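Local atomic coordinates of DNA polymerase (PDB entry 2PY5), a protein that replicates the DNA of a Bacillus phage by protein-primed, strand-displacing synthesis and proofreads it with a 3'-5' exonuclease. Residues P127-V130 with K131-A134; E175-L178 with I179-Q183; K196-K199 with D200-T204; D365-T368 with Y369-T372; A444-A447 with C448-R451. The protein carries 2 engineered substitutions. One frame throughout, in Å; residues are numbered along the deposited sequence.

Interaction 1. Residues P127-V130 with K131-A134; sequences PFPV and KKIA. With nucleotides of chain A.
Pro-129 O takes the backbone N of Ile-133 at 3.0 Å in a nearly straight bond and that of Lys-132 in a weak, bent one, while Ala-134 N reaches Val-130 O; with Pro-129 at the N-cap position, these bonds open helix 130-136. At the same end, Val-130 N points at OP1 of nucleotide DT6 of chain A, 3.0 Å away with an N-H...O angle of 176°. CG2 of Val-130 lies 3.3 Å from OP1 of DT6 of chain A. The Pro-129 ring leans on the DNA backbone, its CG 3.5 Å from O5' of DT5 of chain A. Behind the cap, Phe-128 CB rests on Ile-133 CG1 (4.0 Å), and the aliphatic part of Lys-132 runs past the ring obliquely, CE 3.8 Å from CD2. The Lys-132 amine bends at its last torsion toward Asp-136, with which it forms a salt bridge. Further out, His-61 donates to Phe-128 O, and Leu-142 O and Gly-144 O hold the Lys-131 amine. Gripped by a backbone N-H at a helix start, the phosphate would probably also gain from the helix dipole, whatever the base.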
loop_
_atom_site.group_PDB
_atom_site.type_symbol
_atom_site.label_atom_id
_atom_site.label_comp_id
_atom_site.label_asym_id
_atom_site.label_seq_id
_atom_site.Cartn_x
_atom_site.Cartn_y
_atom_site.Cartn_z
ATOM N N PRO F 127 -0.950 -8.121 -2.394
ATOM C CA PRO F 127 -1.306 -6.738 -2.757
ATOM C C PRO F 127 -0.753 -6.249 -4.113
ATOM O O PRO F 127 0.010 -5.280 -4.181
ATOM C CB PRO F 127 -0.757 -5.938 -1.574
ATOM C CG PRO F 127 0.469 -6.719 -1.173
ATOM C CD PRO F 127 0.044 -8.156 -1.302
ATOM N N PHE F 128 -1.153 -6.934 -5.185
ATOM C CA PHE F 128 -0.721 -6.622 -6.551
ATOM C C PHE F 128 -1.841 -7.022 -7.472
ATOM O O PHE F 128 -2.636 -7.873 -7.105
ATOM C CB PHE F 128 0.535 -7.415 -6.938
ATOM C CG PHE F 128 1.553 -7.517 -5.848
ATOM C CD1 PHE F 128 1.559 -8.609 -4.992
ATOM C CD2 PHE F 128 2.492 -6.528 -5.688
ATOM C CE1 PHE F 128 2.514 -8.702 -3.971
ATOM C CE2 PHE F 128 3.454 -6.607 -4.679
ATOM C CZ PHE F 128 3.450 -7.700 -3.823
ATOM N N PRO F 129 -1.898 -6.433 -8.679
ATOM C CA PRO F 129 -2.873 -6.952 -9.648
ATOM C C PRO F 129 -2.596 -8.421 -9.998
ATOM O O PRO F 129 -1.456 -8.877 -9.896
ATOM C CB PRO F 129 -2.657 -6.080 -10.879
ATOM C CG PRO F 129 -1.902 -4.895 -10.425
ATOM C CD PRO F 129 -1.118 -5.312 -9.212
ATOM N N VAL F 130 -3.632 -9.132 -10.435
ATOM C CA VAL F 130 -3.504 -10.542 -10.837
ATOM C C VAL F 130 -2.389 -10.770 -11.870
ATOM O O VAL F 130 -1.577 -11.685 -11.744
ATOM C CB VAL F 130 -4.842 -11.086 -11.379
ATOM C CG1 VAL F 130 -4.670 -12.528 -11.875
ATOM C CG2 VAL F 130 -5.897 -11.020 -10.304
ATOM N N LYS F 131 -2.330 -9.919 -12.885
ATOM C CA LYS F 131 -1.312 -10.037 -13.914
ATOM C C LYS F 131 0.107 -9.930 -13.347
ATOM O O LYS F 131 0.996 -10.640 -13.789
ATOM C CB LYS F 131 -1.529 -8.971 -14.986
ATOM C CG LYS F 131 -2.757 -9.227 -15.839
ATOM C CD LYS F 131 -2.464 -10.215 -16.964
ATOM C CE LYS F 131 -3.488 -10.126 -18.082
ATOM N NZ LYS F 131 -2.946 -10.717 -19.344
ATOM N N LYS F 132 0.309 -9.047 -12.366
ATOM C CA LYS F 132 1.621 -8.884 -11.740
ATOM C C LYS F 132 1.962 -10.082 -10.858
ATOM O O LYS F 132 3.103 -10.549 -10.854
ATOM C CB LYS F 132 1.688 -7.590 -10.935
ATOM C CG LYS F 132 3.006 -7.382 -10.219
ATOM C CD LYS F 132 3.220 -5.926 -9.806
ATOM C CE LYS F 132 4.421 -5.784 -8.884
ATOM N NZ LYS F 132 5.676 -6.272 -9.516
ATOM N N ILE F 133 0.971 -10.582 -10.123
ATOM C CA ILE F 133 1.147 -11.817 -9.358
ATOM C C ILE F 133 1.598 -12.959 -10.256
ATOM O O ILE F 133 2.538 -13.667 -9.940
ATOM C CB ILE F 133 -0.146 -12.227 -8.615
ATOM C CG1 ILE F 133 -0.466 -11.203 -7.521
ATOM C CG2 ILE F 133 0.012 -13.639 -8.008
ATOM C CD1 ILE F 133 -1.876 -11.266 -6.971
ATOM N N ALA F 134 0.948 -13.137 -11.395
ATOM C CA ALA F 134 1.339 -14.228 -12.289
ATOM C C ALA F 134 2.786 -14.065 -12.756
ATOM O O ALA F 134 3.554 -15.025 -12.778
ATOM C CB ALA F 134 0.386 -14.316 -13.482
ATOM P P DT A 6 -6.649 -6.296 -10.622
ATOM O OP1 DT A 6 -6.319 -7.713 -10.517
ATOM O OP2 DT A 6 -6.170 -5.482 -11.744
ATOM O "O5'" DT A 6 -8.247 -6.143 -10.712
ATOM C "C5'" DT A 6 -9.096 -7.000 -9.966
ATOM C "C4'" DT A 6 -10.509 -6.497 -10.145
ATOM O "O4'" DT A 6 -10.650 -5.167 -9.616
ATOM C "C3'" DT A 6 -10.923 -6.376 -11.607
ATOM O "O3'" DT A 6 -11.355 -7.630 -12.130
ATOM C "C2'" DT A 6 -12.025 -5.328 -11.538
ATOM C "C1'" DT A 6 -11.660 -4.477 -10.327
ATOM N N1 DT A 6 -11.103 -3.134 -10.664
ATOM C C2 DT A 6 -11.568 -2.049 -9.965
ATOM O O2 DT A 6 -12.408 -2.118 -9.089
ATOM N N3 DT A 6 -11.006 -0.855 -10.344
ATOM C C4 DT A 6 -10.037 -0.655 -11.314
ATOM O O4 DT A 6 -9.597 0.465 -11.561
ATOM C C5 DT A 6 -9.573 -1.844 -11.985
ATOM C C7 DT A 6 -8.531 -1.756 -13.049
ATOM C C6 DT A 6 -10.125 -3.021 -11.633
ATOM P P DT A 5 -2.822 -1.726 -7.924
ATOM O OP1 DT A 5 -1.912 -2.279 -6.892
ATOM O OP2 DT A 5 -2.279 -1.126 -9.156
ATOM O "O5'" DT A 5 -3.851 -2.896 -8.345
ATOM C "C5'" DT A 5 -4.353 -3.785 -7.385
ATOM C "C4'" DT A 5 -5.829 -3.968 -7.592
ATOM O "O4'" DT A 5 -6.474 -2.739 -7.240
ATOM C "C3'" DT A 5 -6.266 -4.239 -9.019
ATOM O "O3'" DT A 5 -6.284 -5.625 -9.217
ATOM C "C2'" DT A 5 -7.662 -3.644 -9.095
ATOM C "C1'" DT A 5 -7.657 -2.606 -7.990
ATOM N N1 DT A 5 -7.644 -1.214 -8.450
ATOM C C2 DT A 5 -8.638 -0.397 -7.996
ATOM O O2 DT A 5 -9.546 -0.784 -7.265
ATOM N N3 DT A 5 -8.551 0.877 -8.468
ATOM C C4 DT A 5 -7.571 1.399 -9.296
ATOM O O4 DT A 5 -7.606 2.570 -9.651
ATOM C C5 DT A 5 -6.546 0.489 -9.723
ATOM C C7 DT A 5 -5.446 0.946 -10.627
ATOM C C6 DT A 5 -6.624 -0.775 -9.285
#

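Interaction 2. Residues E175-L178 with I179-Q183; sequences EALL and IQFKQ
Leu-177 O sits over one face of the Phe-181 ring, displaced toward its rim, 3.2 Å from Phe-181 CG. CG of Phe-181 lies opposite its own carbonyl carbon (chi1 -64°), which folds the ring back along the helix until CE2 comes 4.1 Å from Leu-177 CB. The same carbonyl oxygen accepts the Phe-181 backbone N at 2.8 Å. One residue on, the outstretched Lys-182 chain passes obliquely over Leu-178, its CE 3.8 Å from Leu-178 CG. These are the last turns of helix 160-182 in the exonuclease region, where Leu-177 and Phe-181 meet helix 122-125 and Gln-180 reaches Leu-381 and Leu-384 of helix 376-387. Gln-180 NE2 is hydrogen-bonded to Lys-125 O, whereas the buried Gln-180 OE1 faces Leu-177 CD2 at 3.6 Å and has no polar partner in the model. Gln-183 turns back on the helix: its NE2 donates to Ile-179 O at 3.0 Å, the oxygen lying in the Gln-183 amide plane, and Gln-183 N reaches it from the opposite face of the carbonyl.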
loop_
_atom_site.group_PDB
_atom_site.type_symbol
_atom_site.label_atom_id
_atom_site.label_comp_id
_atom_site.label_asym_id
_atom_site.label_seq_id
_atom_site.Cartn_x
_atom_site.Cartn_y
_atom_site.Cartn_z
ATOM N N GLU F 175 -3.195 -20.618 -7.330
ATOM C CA GLU F 175 -1.802 -21.062 -7.266
ATOM C C GLU F 175 -0.991 -20.208 -6.287
ATOM O O GLU F 175 -0.191 -20.729 -5.509
ATOM C CB GLU F 175 -1.164 -21.043 -8.654
ATOM C CG GLU F 175 -1.736 -22.134 -9.599
ATOM C CD GLU F 175 -1.205 -22.061 -11.027
ATOM O OE1 GLU F 175 -0.636 -21.017 -11.414
ATOM O OE2 GLU F 175 -1.352 -23.060 -11.764
ATOM N N ALA F 176 -1.188 -18.897 -6.356
ATOM C CA ALA F 176 -0.434 -17.972 -5.509
ATOM C C ALA F 176 -0.831 -18.132 -4.043
ATOM O O ALA F 176 0.038 -18.181 -3.175
ATOM C CB ALA F 176 -0.620 -16.519 -5.966
ATOM N N LEU F 177 -2.133 -18.225 -3.773
ATOM C CA LEU F 177 -2.584 -18.407 -2.393
ATOM C C LEU F 177 -2.120 -19.733 -1.809
ATOM O O LEU F 177 -1.726 -19.789 -0.648
ATOM C CB LEU F 177 -4.091 -18.309 -2.275
ATOM C CG LEU F 177 -4.671 -16.919 -2.446
ATOM C CD1 LEU F 177 -6.176 -17.007 -2.462
ATOM C CD2 LEU F 177 -4.200 -16.001 -1.307
ATOM N N LEU F 178 -2.146 -20.796 -2.606
ATOM C CA LEU F 178 -1.689 -22.088 -2.095
ATOM C C LEU F 178 -0.204 -22.039 -1.686
ATOM O O LEU F 178 0.181 -22.539 -0.614
ATOM C CB LEU F 178 -1.950 -23.206 -3.109
ATOM C CG LEU F 178 -1.613 -24.607 -2.585
ATOM C CD1 LEU F 178 -2.408 -24.913 -1.341
ATOM C CD2 LEU F 178 -1.859 -25.635 -3.652
ATOM N N ILE F 179 0.642 -21.435 -2.524
ATOM C CA ILE F 179 2.044 -21.262 -2.184
ATOM C C ILE F 179 2.195 -20.467 -0.878
ATOM O O ILE F 179 2.963 -20.853 -0.014
ATOM C CB ILE F 179 2.834 -20.577 -3.332
ATOM C CG1 ILE F 179 2.889 -21.491 -4.567
ATOM C CG2 ILE F 179 4.221 -20.232 -2.896
ATOM C CD1 ILE F 179 3.149 -20.732 -5.867
ATOM N N GLN F 180 1.454 -19.370 -0.751
ATOM C CA GLN F 180 1.474 -18.545 0.464
ATOM C C GLN F 180 1.070 -19.357 1.712
ATOM O O GLN F 180 1.777 -19.360 2.712
ATOM C CB GLN F 180 0.568 -17.354 0.257
ATOM C CG GLN F 180 0.685 -16.269 1.310
ATOM C CD GLN F 180 -0.057 -15.041 0.899
ATOM O OE1 GLN F 180 -1.079 -15.121 0.234
ATOM N NE2 GLN F 180 0.462 -13.888 1.290
ATOM N N PHE F 181 -0.035 -20.074 1.612
ATOM C CA PHE F 181 -0.524 -20.886 2.729
ATOM C C PHE F 181 0.463 -21.986 3.086
ATOM O O PHE F 181 0.717 -22.255 4.276
ATOM C CB PHE F 181 -1.896 -21.504 2.399
ATOM C CG PHE F 181 -3.014 -20.504 2.200
ATOM C CD1 PHE F 181 -2.957 -19.219 2.725
ATOM C CD2 PHE F 181 -4.144 -20.867 1.480
ATOM C CE1 PHE F 181 -4.009 -18.321 2.529
ATOM C CE2 PHE F 181 -5.192 -19.970 1.291
ATOM C CZ PHE F 181 -5.119 -18.708 1.820
ATOM N N LYS F 182 1.088 -22.606 2.082
ATOM C CA LYS F 182 2.084 -23.650 2.352
ATOM C C LYS F 182 3.329 -23.137 3.093
ATOM O O LYS F 182 4.018 -23.901 3.766
ATOM C CB LYS F 182 2.504 -24.355 1.056
ATOM C CG LYS F 182 1.465 -25.315 0.518
ATOM C CD LYS F 182 1.927 -25.924 -0.805
ATOM C CE LYS F 182 1.021 -27.061 -1.265
ATOM N NZ LYS F 182 1.467 -27.635 -2.581
ATOM N N GLN F 183 3.618 -21.840 2.964
ATOM C CA GLN F 183 4.703 -21.204 3.686
ATOM C C GLN F 183 4.314 -20.909 5.138
ATOM O O GLN F 183 5.171 -20.518 5.920
ATOM C CB GLN F 183 5.098 -19.869 3.035
ATOM C CG GLN F 183 5.514 -19.917 1.589
ATOM C CD GLN F 183 6.302 -21.128 1.246
ATOM O OE1 GLN F 183 7.437 -21.283 1.700
ATOM N NE2 GLN F 183 5.709 -22.020 0.419
#

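Interaction 3. Residues K196-K199 with D200-T204; sequences KGFK and DIITT
Lys-196 and Asp-200 meet one helical turn apart. From CB the lysine chain sets CG opposite its backbone N, then kinks at the second torsion (chi2 -89°), which turns the rest toward the carboxylate. CD and CE each come to 3.3 Å from Asp-200 OD2, and NZ ends 2.7 Å from OD2 in a salt bridge on its syn lone pair. Lys-196 was modelled in two positions, and the bridge, belonging to the conformer described, is tentative. Another side of the helix is apolar. Ile-202 spreads beneath one face of the Phe-198 ring, CG1 displaced toward the rim and CG2 3.5 Å from CE1. Phe-198 also packs on Phe-360, while Phe-207 receives Ile-202 and the cationic end of Lys-199. The helix stops at Thr-203, whose phi of 81° breaks the run. Thr-203 OG1 donates to Ile-202 O and caps Lys-206 N, the N-cap arrangement of a helix-to-helix junction that joins helix 190-202 to helix 204-210 within the region coordinating synthesis with degradation.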
loop_
_atom_site.group_PDB
_atom_site.type_symbol
_atom_site.label_atom_id
_atom_site.label_comp_id
_atom_site.label_asym_id
_atom_site.label_seq_id
_atom_site.Cartn_x
_atom_site.Cartn_y
_atom_site.Cartn_z
ATOM N N LYS F 196 2.728 -11.632 12.925
ATOM C CA LYS F 196 2.734 -12.942 13.574
ATOM C C LYS F 196 4.137 -13.535 13.496
ATOM O O LYS F 196 4.643 -14.072 14.484
ATOM C CB LYS F 196 1.703 -13.872 12.941
ATOM C CG LYS F 196 1.604 -15.233 13.602
ATOM C CD LYS F 196 2.554 -16.229 12.993
ATOM C CE LYS F 196 2.221 -17.637 13.442
ATOM N NZ LYS F 196 3.149 -18.631 12.863
ATOM N N GLY F 197 4.763 -13.418 12.335
ATOM C CA GLY F 197 6.126 -13.933 12.124
ATOM C C GLY F 197 7.132 -13.267 13.025
ATOM O O GLY F 197 8.009 -13.937 13.598
ATOM N N PHE F 198 7.006 -11.965 13.166
ATOM C CA PHE F 198 7.851 -11.206 14.082
ATOM C C PHE F 198 7.666 -11.686 15.519
ATOM O O PHE F 198 8.646 -11.945 16.235
ATOM C CB PHE F 198 7.527 -9.734 13.968
ATOM C CG PHE F 198 8.303 -8.876 14.904
ATOM C CD1 PHE F 198 9.684 -8.788 14.807
ATOM C CD2 PHE F 198 7.657 -8.162 15.885
ATOM C CE1 PHE F 198 10.399 -7.982 15.687
ATOM C CE2 PHE F 198 8.369 -7.359 16.772
ATOM C CZ PHE F 198 9.729 -7.273 16.670
ATOM N N LYS F 199 6.421 -11.818 15.965
ATOM C CA LYS F 199 6.165 -12.365 17.317
ATOM C C LYS F 199 6.748 -13.746 17.527
ATOM O O LYS F 199 7.271 -14.045 18.608
ATOM C CB LYS F 199 4.684 -12.388 17.636
ATOM C CG LYS F 199 4.139 -11.019 17.790
ATOM C CD LYS F 199 2.681 -11.058 18.160
ATOM C CE LYS F 199 2.146 -9.672 18.359
ATOM N NZ LYS F 199 0.669 -9.666 18.564
ATOM N N ASP F 200 6.677 -14.587 16.507
ATOM C CA ASP F 200 7.264 -15.946 16.585
ATOM C C ASP F 200 8.751 -15.848 16.912
ATOM O O ASP F 200 9.284 -16.656 17.701
ATOM C CB ASP F 200 7.122 -16.708 15.260
ATOM C CG ASP F 200 5.696 -17.194 14.976
ATOM O OD1 ASP F 200 4.822 -17.137 15.864
ATOM O OD2 ASP F 200 5.472 -17.617 13.821
ATOM N N ILE F 201 9.428 -14.891 16.283
ATOM C CA ILE F 201 10.883 -14.796 16.368
ATOM C C ILE F 201 11.351 -14.140 17.648
ATOM O O ILE F 201 12.296 -14.632 18.277
ATOM C CB ILE F 201 11.462 -14.079 15.137
ATOM C CG1 ILE F 201 11.261 -14.941 13.890
ATOM C CG2 ILE F 201 12.964 -13.765 15.334
ATOM C CD1 ILE F 201 11.843 -16.336 13.989
ATOM N N ILE F 202 10.700 -13.058 18.064
ATOM C CA ILE F 202 11.110 -12.395 19.314
ATOM C C ILE F 202 10.449 -13.006 20.547
ATOM O O ILE F 202 10.947 -12.811 21.656
ATOM C CB ILE F 202 10.925 -10.855 19.259
ATOM C CG1 ILE F 202 9.465 -10.445 19.409
ATOM C CG2 ILE F 202 11.527 -10.315 17.979
ATOM C CD1 ILE F 202 9.321 -9.032 20.030
ATOM N N THR F 203 9.394 -13.807 20.322
ATOM C CA THR F 203 8.506 -14.424 21.328
ATOM C C THR F 203 7.452 -13.462 21.825
ATOM O O THR F 203 7.723 -12.276 22.011
ATOM C CB THR F 203 9.229 -15.047 22.564
ATOM O OG1 THR F 203 9.635 -14.011 23.484
ATOM C CG2 THR F 203 10.420 -15.891 22.137
ATOM N N THR F 204 6.242 -13.978 22.030
ATOM C CA THR F 204 5.144 -13.182 22.556
ATOM C C THR F 204 5.469 -12.631 23.950
ATOM O O THR F 204 5.118 -11.509 24.250
ATOM C CB THR F 204 3.824 -13.995 22.580
ATOM O OG1 THR F 204 3.364 -14.190 21.241
ATOM C CG2 THR F 204 2.759 -13.273 23.369
#

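Interaction 4. Residues D365-T368 with Y369-T372; sequences DKWT and YIKT. With EDO (1,2-ethanediol), chain N.
The Trp-367 indole has Ile-370 CD1 over one face, 4.0 Å from the centre of its six-membered ring and 25° off the normal, a CH-pi contact. CE of Lys-366 covers that same face, 3.2 Å above the plane. Trp-367 and Ile-370 extend side by side; CG1 of Ile-370 stands opposite its carbonyl carbon (chi1 -68°), which carries CD1 back over the indole. Phe-363 meets the indole at an inclined angle, while Ala-382, Met-385 and Leu-386 of helix 376-387 pack against it. On another flank of helix 361-373, Thr-368 O takes two donors from Thr-372: the backbone N at 2.9 Å and OG1 at 3.1 Å, the latter from above the carbonyl plane. Thr-368 OG1 is hydrogen-bonded to Ile-364 O. Asp-365 OD1 accepts O1 of a 1,2-ethanediol, probably a crystallisation additive, at 2.8 Å and is also hydrogen-bonded to Tyr-259, and OD2 forms a salt bridge with Lys-361. The helix thus packs Trp-367 on its neighbour while carrying Lys-366, which stabilises the incoming nucleotide, and Lys-371, which interacts with its phosphates, a positive charge that would suit a triphosphate.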
loop_
_atom_site.group_PDB
_atom_site.type_symbol
_atom_site.label_atom_id
_atom_site.label_comp_id
_atom_site.label_asym_id
_atom_site.label_seq_id
_atom_site.Cartn_x
_atom_site.Cartn_y
_atom_site.Cartn_z
ATOM N N ASP F 365 17.063 -10.839 9.395
ATOM C CA ASP F 365 18.051 -11.837 8.962
ATOM C C ASP F 365 17.369 -13.066 8.350
ATOM O O ASP F 365 17.800 -13.551 7.306
ATOM C CB ASP F 365 18.928 -12.263 10.140
ATOM C CG ASP F 365 19.974 -11.207 10.535
ATOM O OD1 ASP F 365 20.180 -10.224 9.781
ATOM O OD2 ASP F 365 20.614 -11.375 11.599
ATOM N N LYS F 366 16.307 -13.551 8.997
ATOM C CA LYS F 366 15.592 -14.763 8.543
ATOM C C LYS F 366 15.020 -14.568 7.158
ATOM O O LYS F 366 15.267 -15.365 6.254
ATOM C CB LYS F 366 14.465 -15.142 9.510
ATOM C CG LYS F 366 13.557 -16.304 9.017
ATOM C CD LYS F 366 12.324 -16.477 9.893
ATOM C CE LYS F 366 11.235 -17.312 9.217
ATOM N NZ LYS F 366 11.511 -18.755 9.298
ATOM N N TRP F 367 14.249 -13.502 6.991
ATOM C CA TRP F 367 13.525 -13.312 5.741
ATOM C C TRP F 367 14.428 -12.789 4.624
ATOM O O TRP F 367 14.187 -13.073 3.456
ATOM C CB TRP F 367 12.268 -12.456 5.976
ATOM C CG TRP F 367 11.259 -13.248 6.698
ATOM C CD1 TRP F 367 10.930 -13.179 8.022
ATOM C CD2 TRP F 367 10.469 -14.299 6.145
ATOM N NE1 TRP F 367 9.951 -14.095 8.315
ATOM C CE2 TRP F 367 9.656 -14.806 7.183
ATOM C CE3 TRP F 367 10.360 -14.857 4.865
ATOM C CZ2 TRP F 367 8.756 -15.861 6.982
ATOM C CZ3 TRP F 367 9.459 -15.888 4.660
ATOM C CH2 TRP F 367 8.668 -16.385 5.716
ATOM N N THR F 368 15.477 -12.049 4.974
ATOM C CA THR F 368 16.482 -11.657 3.989
ATOM C C THR F 368 17.212 -12.901 3.450
ATOM O O THR F 368 17.422 -13.027 2.243
ATOM C CB THR F 368 17.471 -10.620 4.558
ATOM O OG1 THR F 368 16.747 -9.464 4.996
ATOM C CG2 THR F 368 18.473 -10.189 3.511
ATOM N N TYR F 369 17.553 -13.851 4.322
ATOM C CA TYR F 369 18.175 -15.087 3.842
ATOM C C TYR F 369 17.279 -15.826 2.855
ATOM O O TYR F 369 17.727 -16.261 1.792
ATOM C CB TYR F 369 18.510 -16.014 5.009
ATOM C CG TYR F 369 19.223 -17.259 4.561
ATOM C CD1 TYR F 369 20.572 -17.224 4.248
ATOM C CD2 TYR F 369 18.546 -18.465 4.425
ATOM C CE1 TYR F 369 21.241 -18.364 3.828
ATOM C CE2 TYR F 369 19.203 -19.612 3.994
ATOM C CZ TYR F 369 20.556 -19.553 3.700
ATOM O OH TYR F 369 21.245 -20.668 3.274
ATOM N N ILE F 370 16.003 -15.964 3.210
ATOM C CA ILE F 370 15.039 -16.627 2.329
ATOM C C ILE F 370 14.936 -15.872 0.993
ATOM O O ILE F 370 14.972 -16.482 -0.078
ATOM C CB ILE F 370 13.670 -16.801 3.006
ATOM C CG1 ILE F 370 13.784 -17.812 4.156
ATOM C CG2 ILE F 370 12.628 -17.250 1.983
ATOM C CD1 ILE F 370 12.587 -17.835 5.086
ATOM N N LYS F 371 14.857 -14.547 1.059
ATOM C CA LYS F 371 14.808 -13.718 -0.162
ATOM C C LYS F 371 16.005 -13.995 -1.065
ATOM O O LYS F 371 15.861 -14.231 -2.269
ATOM C CB LYS F 371 14.783 -12.233 0.207
ATOM C CG LYS F 371 14.696 -11.284 -0.979
ATOM C CD LYS F 371 14.846 -9.844 -0.499
ATOM C CE LYS F 371 15.217 -8.881 -1.617
ATOM N NZ LYS F 371 15.807 -7.622 -1.050
ATOM N N THR F 372 17.188 -13.973 -0.463
ATOM C CA THR F 372 18.446 -14.093 -1.186
ATOM C C THR F 372 18.640 -15.487 -1.789
ATOM O O THR F 372 19.284 -15.625 -2.830
ATOM C CB THR F 372 19.657 -13.733 -0.249
ATOM O OG1 THR F 372 19.566 -12.358 0.160
ATOM C CG2 THR F 372 20.995 -13.954 -0.958
HETATM C C1 EDO N . 19.761 -8.826 6.841
HETATM O O1 EDO N . 20.495 -10.040 6.979
HETATM C C2 EDO N . 20.682 -7.652 7.117
HETATM O O2 EDO N . 21.451 -7.344 5.953
#

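Interaction 5. Residues A444-A447 with C448-R451; sequences AAQA and CYDR
The C-terminal end of helix 427-447 unwinds here into the turn leading to strand 452-456, which runs into the YCDTD motif of the polymerase active site. Cys-448 is the first residue to leave helical geometry. Its N is shared by two weak bonds, to Ala-445 O at 3.0 Å and Ala-444 O at 3.2 Å, a bifurcated pattern. Tyr-449 N then donates to Gln-446 O at 3.1 Å from well above the carbonyl plane, a three-residue link that tightens the last turn, and Arg-451 N closes the next by bonding Cys-448 O. Ala-444 and Ala-445 face Ile-460 of strand 459-463, where Cys-448 packs on Leu-462. Arg-451 reaches Thr-463 O and Glu-466 O with its guanidinium group. The Gln-446 amide is fixed from outside, OE1 by Ile-299 N and NE2 by Gly-297 O. A bend at its second torsion (chi2 61°) lays it alongside the Tyr-449 side chain, amide and ring planes 16° apart, with NE2 3.9 Å from both CB and CD1 of Tyr-449.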
loop_
_atom_site.group_PDB
_atom_site.type_symbol
_atom_site.label_atom_id
_atom_site.label_comp_id
_atom_site.label_asym_id
_atom_site.label_seq_id
_atom_site.Cartn_x
_atom_site.Cartn_y
_atom_site.Cartn_z
ATOM N N ALA F 444 20.470 13.012 2.579
ATOM C CA ALA F 444 21.219 12.765 1.343
ATOM C C ALA F 444 20.866 13.815 0.301
ATOM O O ALA F 444 21.741 14.377 -0.332
ATOM C CB ALA F 444 20.957 11.373 0.811
ATOM N N ALA F 445 19.585 14.109 0.149
ATOM C CA ALA F 445 19.174 15.161 -0.777
ATOM C C ALA F 445 19.797 16.508 -0.439
ATOM O O ALA F 445 20.256 17.238 -1.321
ATOM C CB ALA F 445 17.649 15.290 -0.797
ATOM N N GLN F 446 19.791 16.841 0.848
ATOM C CA GLN F 446 20.344 18.101 1.313
ATOM C C GLN F 446 21.854 18.182 1.058
ATOM O O GLN F 446 22.375 19.223 0.670
ATOM C CB GLN F 446 20.046 18.304 2.791
ATOM C CG GLN F 446 20.484 19.640 3.344
ATOM C CD GLN F 446 19.793 20.804 2.669
ATOM O OE1 GLN F 446 18.555 20.838 2.603
ATOM N NE2 GLN F 446 20.567 21.766 2.176
ATOM N N ALA F 447 22.541 17.058 1.254
ATOM C CA ALA F 447 23.975 16.975 0.950
ATOM C C ALA F 447 24.264 17.253 -0.515
ATOM O O ALA F 447 25.366 17.716 -0.867
ATOM C CB ALA F 447 24.502 15.608 1.325
ATOM N N CYS F 448 23.279 16.935 -1.368
ATOM C CA CYS F 448 23.365 17.126 -2.813
ATOM C C CYS F 448 22.502 18.291 -3.283
ATOM O O CYS F 448 22.002 18.276 -4.416
ATOM C CB CYS F 448 22.915 15.845 -3.518
ATOM S SG CYS F 448 23.887 14.373 -3.096
ATOM N N TYR F 449 22.318 19.294 -2.425
ATOM C CA TYR F 449 21.378 20.375 -2.706
ATOM C C TYR F 449 21.582 21.060 -4.051
ATOM O O TYR F 449 20.606 21.446 -4.695
ATOM C CB TYR F 449 21.406 21.423 -1.586
ATOM C CG TYR F 449 20.353 22.496 -1.746
ATOM C CD1 TYR F 449 19.025 22.246 -1.411
ATOM C CD2 TYR F 449 20.682 23.744 -2.246
ATOM C CE1 TYR F 449 18.045 23.214 -1.562
ATOM C CE2 TYR F 449 19.707 24.735 -2.390
ATOM C CZ TYR F 449 18.390 24.455 -2.052
ATOM O OH TYR F 449 17.416 25.423 -2.196
ATOM N N ASP F 450 22.840 21.214 -4.474
ATOM C CA ASP F 450 23.145 21.898 -5.740
ATOM C C ASP F 450 22.653 21.165 -6.996
ATOM O O ASP F 450 22.586 21.758 -8.070
ATOM C CB ASP F 450 24.649 22.218 -5.855
ATOM C CG ASP F 450 25.556 20.976 -5.755
ATOM O OD1 ASP F 450 26.792 21.152 -5.849
ATOM O OD2 ASP F 450 25.077 19.848 -5.569
ATOM N N ARG F 451 22.314 19.882 -6.837
ATOM C CA ARG F 451 21.910 19.024 -7.955
ATOM C C ARG F 451 20.541 18.376 -7.754
ATOM O O ARG F 451 20.061 17.700 -8.638
ATOM C CB ARG F 451 22.973 17.942 -8.163
ATOM C CG ARG F 451 24.318 18.497 -8.641
ATOM C CD ARG F 451 25.392 17.414 -8.624
ATOM N NE ARG F 451 25.050 16.287 -9.495
ATOM C CZ ARG F 451 25.783 15.185 -9.637
ATOM N NH1 ARG F 451 26.916 15.040 -8.957
ATOM N NH2 ARG F 451 25.375 14.223 -10.455
#

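In the fold
All five contacts are local, made within a helix or at its end. Interactions 1 and 2 lie in the exonuclease region and touch, Ile-133 CG2 meeting Ala-176 CB at 3.6 Å where helix 130-136 packs on helix 160-182; both are partly buried, but only interaction 1 binds the DNA. Interactions 3 and 4 are surface contacts that also touch, Ile-201 CD1 to Lys-366 CD at 4.1 Å, bringing the linking region against the nucleotide-binding helix; each sets an aromatic-isoleucine pair beside charged groups. Side chains of interactions 2 and 4 both pack against helix 376-387. Interaction 5, partly buried, stands apart, its centre about 44 Å from that of interaction 2, and rests largely on backbone bonds.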